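Local coordinates for ribonucleoside-diphosphate reductase subunit beta (Streptococcus sanguinis, PDB 4N83) that houses the dimetal site, active with manganese or iron, that generates the tyrosyl radical used by class Ib ribonucleotide reductase to make deoxyribonucleotides, at the interface of chains A and B. Residues are numbered along the deposited sequence; one frame, centred on the assembly and turned at random. Chains: chain A/B, Ribonucleoside-diphosphate reductase subunit beta.

Contact 1: the interface of chains A and B. Residues chain A 70, 94-95, 98; chain B 22, 88, 91.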
ATOM      1  N   SER A  70       7.476   3.186   5.785  1.00 95.00           N
ATOM      2  CA  SER A  70       6.553   3.392   4.664  1.00 93.89           C
ATOM      3  C   SER A  70       7.263   3.698   3.342  1.00 94.33           C
ATOM      4  O   SER A  70       6.854   3.215   2.286  1.00 93.02           O
ATOM      5  CB  SER A  70       5.556   4.513   4.983  1.00 93.53           C
ATOM      6  OG  SER A  70       6.198   5.770   5.121  1.00 94.10           O
ATOM      7  N   GLN A  94       2.845  -1.749   3.532  1.00 73.98           N
ATOM      8  CA  GLN A  94       3.455  -0.441   3.282  1.00 76.22           C
ATOM      9  C   GLN A  94       2.461   0.712   3.403  1.00 76.16           C
ATOM     10  O   GLN A  94       2.811   1.784   3.906  1.00 76.46           O
ATOM     11  CB  GLN A  94       4.105  -0.403   1.900  1.00 78.20           C
ATOM     12  CG  GLN A  94       4.993   0.814   1.696  1.00 80.48           C
ATOM     13  CD  GLN A  94       5.732   0.785   0.377  1.00 82.48           C
ATOM     14  OE1 GLN A  94       5.216   0.288  -0.624  1.00 82.52           O
ATOM     15  NE2 GLN A  94       6.951   1.321   0.368  1.00 84.57           N
ATOM     16  N   PHE A  95       1.236   0.496   2.928  1.00 75.29           N
ATOM     17  CA  PHE A  95       0.173   1.494   3.060  1.00 75.22           C
ATOM     18  C   PHE A  95      -0.165   1.756   4.529  1.00 74.60           C
ATOM     19  O   PHE A  95      -0.280   2.909   4.944  1.00 75.98           O
ATOM     20  CB  PHE A  95      -1.084   1.066   2.294  1.00 75.07           C
ATOM     21  CG  PHE A  95      -2.336   1.767   2.743  1.00 75.29           C
ATOM     22  CD1 PHE A  95      -2.436   3.151   2.686  1.00 75.91           C
ATOM     23  CD2 PHE A  95      -3.417   1.042   3.225  1.00 75.16           C
ATOM     24  CE1 PHE A  95      -3.586   3.797   3.108  1.00 76.15           C
ATOM     25  CE2 PHE A  95      -4.571   1.681   3.643  1.00 75.28           C
ATOM     26  CZ  PHE A  95      -4.657   3.060   3.584  1.00 75.59           C
ATOM     27  N   SER A  98       2.224   3.949   6.331  1.00 74.35           N
ATOM     28  CA  SER A  98       1.957   5.372   6.076  1.00 75.63           C
ATOM     29  C   SER A  98       0.815   5.898   6.948  1.00 75.45           C
ATOM     30  O   SER A  98       0.843   7.054   7.375  1.00 76.64           O
ATOM     31  CB  SER A  98       1.644   5.629   4.594  1.00 75.77           C
ATOM     32  OG  SER A  98       2.830   5.832   3.844  1.00 76.63           O
TER
ATOM     33  N   TRP B  22      -5.330  11.774  -0.663  1.00 78.28           N
ATOM     34  CA  TRP B  22      -5.262  10.797   0.424  1.00 78.70           C
ATOM     35  C   TRP B  22      -6.632  10.668   1.084  1.00 79.20           C
ATOM     36  O   TRP B  22      -7.148   9.562   1.252  1.00 78.67           O
ATOM     37  CB  TRP B  22      -4.213  11.219   1.460  1.00 79.65           C
ATOM     38  CG  TRP B  22      -4.195  10.370   2.705  1.00 79.85           C
ATOM     39  CD1 TRP B  22      -4.924  10.570   3.841  1.00 80.40           C
ATOM     40  CD2 TRP B  22      -3.403   9.198   2.938  1.00 79.33           C
ATOM     41  NE1 TRP B  22      -4.640   9.595   4.765  1.00 80.79           N
ATOM     42  CE2 TRP B  22      -3.708   8.741   4.239  1.00 80.08           C
ATOM     43  CE3 TRP B  22      -2.466   8.489   2.175  1.00 78.68           C
ATOM     44  CZ2 TRP B  22      -3.113   7.605   4.793  1.00 79.92           C
ATOM     45  CZ3 TRP B  22      -1.873   7.360   2.730  1.00 78.67           C
ATOM     46  CH2 TRP B  22      -2.199   6.931   4.026  1.00 79.43           C
ATOM     47  N   ALA B  88       3.429   8.554   0.193  1.00 78.83           N
ATOM     48  CA  ALA B  88       2.414   7.923   1.038  1.00 78.16           C
ATOM     49  C   ALA B  88       1.113   7.670   0.270  1.00 76.76           C
ATOM     50  O   ALA B  88       0.466   6.644   0.473  1.00 77.02           O
ATOM     51  CB  ALA B  88       2.145   8.769   2.276  1.00 78.98           C
ATOM     52  N   ASN B  91       1.526   4.718  -1.936  1.00 76.13           N
ATOM     53  CA  ASN B  91       1.462   3.469  -1.168  1.00 75.80           C
ATOM     54  C   ASN B  91       0.024   2.956  -1.028  1.00 73.79           C
ATOM     55  O   ASN B  91      -0.220   1.750  -1.136  1.00 72.89           O
ATOM     56  CB  ASN B  91       2.099   3.641   0.216  1.00 77.10           C
ATOM     57  CG  ASN B  91       3.587   3.936   0.144  1.00 78.42           C
ATOM     58  OD1 ASN B  91       4.276   3.509  -0.784  1.00 78.67           O
ATOM     59  ND2 ASN B  91       4.090   4.675   1.128  1.00 79.46           N
TER
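B:Asn91 reaches across the dimer interface and turns its side-chain amide N-H toward the hydroxyl of A:Ser98, ND2 to OG 3.2 Å. This hydrogen bond is fairly straight, 161° at the hydrogen, and the hydroxyl oxygen lies almost in the plane of the amide. The CG of B:Asn91 stands anti to its own carbonyl carbon (chi1 -64°), which swings the amide off helix 84-111 of chain B and in among helices 49-78 and 84-111 of chain A. ND2 also passes near the main-chain carbonyl of A:Ser70.

The same amide lies against that of A:Gln94. The two side chains run crosswise, but their amide planes are only 20° apart and stack, with OD1 of B:Asn91 placed 3.3 Å from CD of A:Gln94. What steadies the glutamine amide comes from its own chain: NE2 donates to the main-chain O of A:Ser70 at 2.7 Å, tilted somewhat out of the carbonyl plane. That bond joins helices 84-111 and 49-78 of chain A and fixes the turn of the amide on which B:Asn91 rests.

Next to A:Gln94 on helix 84-111 of chain A, A:Phe95 meets B:Trp22 obliquely, rim to rim, with CE1 of A:Phe95 3.5 Å from CH2 of B:Trp22. CZ3 of the indole lies in the plane of the phenyl ring at its edge. The far edge of the indole's six-membered ring is thus the part that touches chain A. The methyl of B:Ala88 packs on A:Ser98, CB to CB 3.9 Å, and the carbonyl O of B:Ala88 sits in plane at the indole edge.

This patch joins the two copies of helix 84-111 in a two-fold helix-helix interface. Since that helix also carries the metal ligands A:Glu97 and A:His100, the contact probably helps to hold the framework of the radical-generating site as well as the dimer.

Contact 2: the interface of chains A and B. Residues chain A 67-68, 71-72, 138; chain B 4-5, 87.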
ATOM      1  N   THR A  67       7.788   6.638   9.217  1.00 99.06           N
ATOM      2  CA  THR A  67       8.129   7.254   7.932  1.00 98.70           C
ATOM      3  C   THR A  67       9.217   6.435   7.240  1.00 98.60           C
ATOM      4  O   THR A  67       9.167   6.217   6.029  1.00 97.64           O
ATOM      5  CB  THR A  67       8.639   8.699   8.108  1.00 99.83           C
ATOM      6  OG1 THR A  67       7.721   9.438   8.922  1.00 98.94           O
ATOM      7  CG2 THR A  67       8.786   9.393   6.755  1.00100.79           C
ATOM      8  N   LEU A  68      10.203   6.001   8.022  1.00 98.85           N
ATOM      9  CA  LEU A  68      11.285   5.146   7.531  1.00 99.36           C
ATOM     10  C   LEU A  68      10.751   3.860   6.900  1.00 98.15           C
ATOM     11  O   LEU A  68      11.245   3.422   5.860  1.00 98.20           O
ATOM     12  CB  LEU A  68      12.239   4.798   8.680  1.00 99.84           C
ATOM     13  CG  LEU A  68      13.381   3.821   8.391  1.00100.50           C
ATOM     14  CD1 LEU A  68      14.344   4.402   7.369  1.00102.59           C
ATOM     15  CD2 LEU A  68      14.110   3.469   9.678  1.00100.96           C
ATOM     16  N   GLU A  71       8.327   4.492   3.408  1.00 95.49           N
ATOM     17  CA  GLU A  71       9.006   4.974   2.205  1.00 96.24           C
ATOM     18  C   GLU A  71      10.027   3.969   1.661  1.00 95.88           C
ATOM     19  O   GLU A  71       9.949   3.581   0.492  1.00 95.90           O
ATOM     20  CB  GLU A  71       9.666   6.331   2.484  1.00 97.90           C
ATOM     21  CG  GLU A  71       8.670   7.421   2.876  1.00 97.41           C
ATOM     22  CD  GLU A  71       9.325   8.749   3.223  1.00 98.42           C
ATOM     23  OE1 GLU A  71      10.571   8.839   3.196  1.00 99.59           O
ATOM     24  OE2 GLU A  71       8.586   9.710   3.529  1.00 97.99           O
ATOM     25  N   SER A  72      10.967   3.546   2.508  1.00 94.82           N
ATOM     26  CA  SER A  72      12.072   2.669   2.086  1.00 94.60           C
ATOM     27  C   SER A  72      12.078   1.278   2.728  1.00 92.91           C
ATOM     28  O   SER A  72      12.614   0.334   2.148  1.00 91.98           O
ATOM     29  CB  SER A  72      13.418   3.349   2.366  1.00 96.16           C
ATOM     30  OG  SER A  72      13.706   3.376   3.754  1.00 94.98           O
ATOM     31  N   ASN A 138      18.340   1.780   8.100  1.00123.09           N
ATOM     32  CA  ASN A 138      18.201   2.064   6.665  1.00123.25           C
ATOM     33  C   ASN A 138      19.399   1.575   5.851  1.00125.68           C
ATOM     34  O   ASN A 138      19.245   1.161   4.701  1.00125.37           O
ATOM     35  CB  ASN A 138      17.987   3.561   6.417  1.00123.60           C
ATOM     36  CG  ASN A 138      17.516   3.862   5.000  1.00123.38           C
ATOM     37  OD1 ASN A 138      16.935   3.011   4.326  1.00122.28           O
ATOM     38  ND2 ASN A 138      17.760   5.085   4.546  1.00124.68           N
TER
ATOM     39  N   TYR B   4      20.181  12.477   8.484  1.00134.87           N
ATOM     40  CA  TYR B   4      20.200  11.337   7.515  1.00133.74           C
ATOM     41  C   TYR B   4      18.818  11.064   6.915  1.00130.40           C
ATOM     42  O   TYR B   4      18.697  10.860   5.705  1.00128.52           O
ATOM     43  CB  TYR B   4      20.739  10.070   8.189  1.00135.26           C
ATOM     44  CG  TYR B   4      20.894   8.894   7.247  1.00134.82           C
ATOM     45  CD1 TYR B   4      20.007   7.820   7.291  1.00132.97           C
ATOM     46  CD2 TYR B   4      21.922   8.859   6.307  1.00135.79           C
ATOM     47  CE1 TYR B   4      20.144   6.745   6.431  1.00132.18           C
ATOM     48  CE2 TYR B   4      22.066   7.787   5.440  1.00134.96           C
ATOM     49  CZ  TYR B   4      21.175   6.732   5.506  1.00133.29           C
ATOM     50  OH  TYR B   4      21.314   5.664   4.648  1.00132.19           O
ATOM     51  N   TYR B   5      17.790  11.052   7.764  1.00128.94           N
ATOM     52  CA  TYR B   5      16.411  10.821   7.326  1.00125.63           C
ATOM     53  C   TYR B   5      15.476  11.872   7.925  1.00121.72           C
ATOM     54  O   TYR B   5      15.733  12.389   9.012  1.00122.66           O
ATOM     55  CB  TYR B   5      15.954   9.418   7.734  1.00127.28           C
ATOM     56  CG  TYR B   5      15.127   8.717   6.682  1.00127.36           C
ATOM     57  CD1 TYR B   5      13.746   8.883   6.622  1.00126.60           C
ATOM     58  CD2 TYR B   5      15.730   7.886   5.742  1.00128.46           C
ATOM     59  CE1 TYR B   5      12.991   8.241   5.654  1.00126.06           C
ATOM     60  CE2 TYR B   5      14.984   7.239   4.770  1.00127.60           C
ATOM     61  CZ  TYR B   5      13.616   7.419   4.729  1.00126.50           C
ATOM     62  OH  TYR B   5      12.873   6.775   3.764  1.00125.33           O
ATOM     63  N   GLU B  87       4.537  10.110  -1.782  1.00 77.28           N
ATOM     64  CA  GLU B  87       4.977   8.718  -1.680  1.00 78.05           C
ATOM     65  C   GLU B  87       4.010   7.907  -0.817  1.00 78.28           C
ATOM     66  O   GLU B  87       3.801   6.721  -1.069  1.00 78.26           O
ATOM     67  CB  GLU B  87       6.400   8.617  -1.119  1.00 79.72           C
ATOM     68  CG  GLU B  87       7.004   7.220  -1.248  1.00 80.24           C
ATOM     69  CD  GLU B  87       8.455   7.136  -0.799  1.00 81.79           C
ATOM     70  OE1 GLU B  87       9.011   8.157  -0.344  1.00 82.56           O
ATOM     71  OE2 GLU B  87       9.041   6.037  -0.902  1.00 82.21           O
TER
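B:Tyr5, near the N-terminus of chain B, lays its ring over helix 49-78 of chain A. The methyl CD1 of A:Leu68 supports one face, 3.9 Å from the plane and shifted toward the rim, and the phenol points on to A:Glu71. Its hydroxyl can donate a hydrogen bond to the carboxylate there, OH to OE1 3.1 Å. The two side chains pass in opposite directions, with the carboxylate and ring planes 37° apart.

A:Glu71 also meets B:Glu87. These side chains cross at about a right angle, and OE1 of B:Glu87 rests against the aliphatic part of A:Glu71, 3.3 Å from CG. The other oxygen, OE2, lies 3.0 Å from the main-chain O of A:Glu71. Both atoms ordinarily accept, so this contact is doubtful in the model.

At the opposite end of the patch, A:Asn138 from helix 128-143 brings its amide nitrogen up to the rims of both tyrosines. ND2 is 3.5 Å from CE1 of B:Tyr4 and reaches the rim of B:Tyr5 near CE2, its amide nearly perpendicular to the latter ring (85°). CB of A:Asn138 faces the edge of the B:Tyr4 ring.

Behind the phenol stands A:Ser72. OH of B:Tyr5 and OD1 of A:Asn138 are weak alternative acceptors for its hydroxyl, whose one hydrogen could not serve them and its main partner at once. In that main bond OG, held between the backbone N and the carbonyl carbon (chi1 72°), turns back along its own helix and donates to the main-chain O of A:Leu68 at 3.2 Å, in the carbonyl plane.

Contact 1 and contact 2 are neighbouring parts of one dimer interface, with the centres of their C-alpha atoms about 11 Å apart. Helix 49-78 of chain A and helix 84-111 of chain B contribute to both, so the patches run into each other along the same pair of helices. Contact 1 adds helix 84-111 of chain A and helix 16-25 of chain B; contact 2 adds helix 128-143 of chain A and the N-terminal arm of chain B. Their centres lie about 12 and 13 Å from A:Tyr104, the predicted radical tyrosine. Two-fold symmetry repeats both, which places subunit pairing close to each cofactor site.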